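Local coordinates for protein inorganic polyphosphate/ATP-glucomannokinase (Arthrobacter sp., PDB 1WOQ) that phosphorylates glucose and mannose, using inorganic polyphosphate or ATP as the phosphoryl donor, at residues Pro13-Asp18 with Glu70-Gly75. Residues are numbered along the deposited sequence; the frame is centred on the assembly and turned at random.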
# COMPACT_ATOMS: atom_id res chain seq x y z
N PRO A 13 -8.12 -2.69 -19.44
CA PRO A 13 -7.95 -2.35 -18.03
C PRO A 13 -7.75 -3.62 -17.22
O PRO A 13 -7.95 -4.73 -17.73
CB PRO A 13 -9.25 -1.64 -17.69
CG PRO A 13 -10.25 -2.37 -18.54
CD PRO A 13 -9.52 -2.49 -19.87
N LEU A 14 -7.33 -3.47 -15.97
CA LEU A 14 -7.12 -4.61 -15.09
C LEU A 14 -7.73 -4.31 -13.73
O LEU A 14 -7.72 -3.16 -13.29
CB LEU A 14 -5.63 -4.90 -14.92
CG LEU A 14 -4.86 -5.50 -16.10
CD1 LEU A 14 -3.38 -5.56 -15.76
CD2 LEU A 14 -5.39 -6.89 -16.43
N ILE A 15 -8.25 -5.34 -13.07
CA ILE A 15 -8.83 -5.15 -11.75
C ILE A 15 -7.72 -5.18 -10.70
O ILE A 15 -6.84 -6.05 -10.73
CB ILE A 15 -9.86 -6.26 -11.42
CG1 ILE A 15 -11.09 -6.11 -12.32
CG2 ILE A 15 -10.25 -6.20 -9.93
CD1 ILE A 15 -12.09 -7.27 -12.21
N GLY A 16 -7.77 -4.22 -9.78
CA GLY A 16 -6.80 -4.15 -8.70
C GLY A 16 -7.58 -4.19 -7.40
O GLY A 16 -8.63 -3.56 -7.30
N ILE A 17 -7.09 -4.93 -6.42
CA ILE A 17 -7.76 -5.06 -5.13
C ILE A 17 -6.79 -4.66 -4.01
O ILE A 17 -5.64 -5.08 -4.01
CB ILE A 17 -8.21 -6.53 -4.88
CG1 ILE A 17 -9.12 -7.00 -6.02
CG2 ILE A 17 -8.94 -6.65 -3.55
CD1 ILE A 17 -10.46 -6.27 -6.09
N ASP A 18 -7.27 -3.85 -3.07
CA ASP A 18 -6.44 -3.38 -1.96
C ASP A 18 -7.02 -3.89 -0.64
O ASP A 18 -8.13 -3.51 -0.26
CB ASP A 18 -6.37 -1.85 -2.00
CG ASP A 18 -5.36 -1.27 -1.02
OD1 ASP A 18 -4.34 -1.92 -0.72
OD2 ASP A 18 -5.58 -0.13 -0.56
N GLU A 70 -17.62 -1.95 -18.07
CA GLU A 70 -16.24 -1.55 -18.31
C GLU A 70 -15.23 -2.58 -17.80
O GLU A 70 -14.02 -2.34 -17.83
CB GLU A 70 -15.96 -0.18 -17.66
CG GLU A 70 -16.20 -0.13 -16.16
CD GLU A 70 -17.60 0.34 -15.79
OE1 GLU A 70 -18.58 -0.15 -16.39
OE2 GLU A 70 -17.72 1.19 -14.89
N ALA A 71 -15.72 -3.73 -17.35
CA ALA A 71 -14.84 -4.78 -16.83
C ALA A 71 -13.96 -5.40 -17.90
O ALA A 71 -14.33 -5.46 -19.08
CB ALA A 71 -15.67 -5.86 -16.17
N PRO A 72 -12.76 -5.87 -17.51
CA PRO A 72 -11.83 -6.50 -18.46
C PRO A 72 -12.33 -7.91 -18.76
O PRO A 72 -13.36 -8.32 -18.22
CB PRO A 72 -10.51 -6.49 -17.70
CG PRO A 72 -10.96 -6.68 -16.29
CD PRO A 72 -12.13 -5.74 -16.18
N ALA A 73 -11.61 -8.65 -19.60
CA ALA A 73 -12.01 -10.02 -19.94
C ALA A 73 -12.17 -10.85 -18.67
O ALA A 73 -11.40 -10.71 -17.72
CB ALA A 73 -10.97 -10.66 -20.85
N ALA A 74 -13.18 -11.71 -18.66
CA ALA A 74 -13.50 -12.55 -17.50
C ALA A 74 -12.34 -13.35 -16.91
O ALA A 74 -12.33 -13.63 -15.70
CB ALA A 74 -14.65 -13.50 -17.84
N GLY A 75 -11.37 -13.74 -17.73
CA GLY A 75 -10.26 -14.51 -17.22
C GLY A 75 -8.98 -13.73 -17.00
O GLY A 75 -7.93 -14.31 -16.74
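Pro-72 packs against Pro-13 and Ile-15 in a small apolar contact where a loop crosses the start of the first strand of an ROK-family kinase of the actin-like ATPase clan. Residues 70-75 belong to the connection from helix 51-66 to strand 78-82, and they meet strand 14-19 only at its N-terminal end. No hydrogen bond joins the two segments, and just 183 Å² is buried between them; the example illustrates how a loop can meet the start of a strand through one proline ring, by van der Waals contact alone. Two atoms of the ring make the contact. CB of Pro-72 lies 3.1 Å from the carbonyl O of Pro-13, the residue just before the strand, a close carbon-to-oxygen approach, and 4.2 Å from CG of the Pro-13 ring. Its neighbour CG of Pro-72 rests 4.0 Å from CG1 of Ile-15. The side chains of Ile-15 and Pro-72 cross at about a right angle, and a chi1 of -68° sets CG1 of Ile-15 anti to the carbonyl carbon, which brings this branch to the loop. Pro-13 makes a further touch with the loop backbone, without a hydrogen bond, its CG lying 3.8 Å from O of Glu-70. Ile-15 also packs on Leu-65 and Ser-66, at the end of helix 51-66, and on Val-78, so the contact adjoins the interface of that helix with the sheet. Strand 14-19 itself runs between strand 23-30, antiparallel to it, and strand 78-82, parallel to it, while Pro-13 and Glu-70 both touch Ile-28 of strand 23-30.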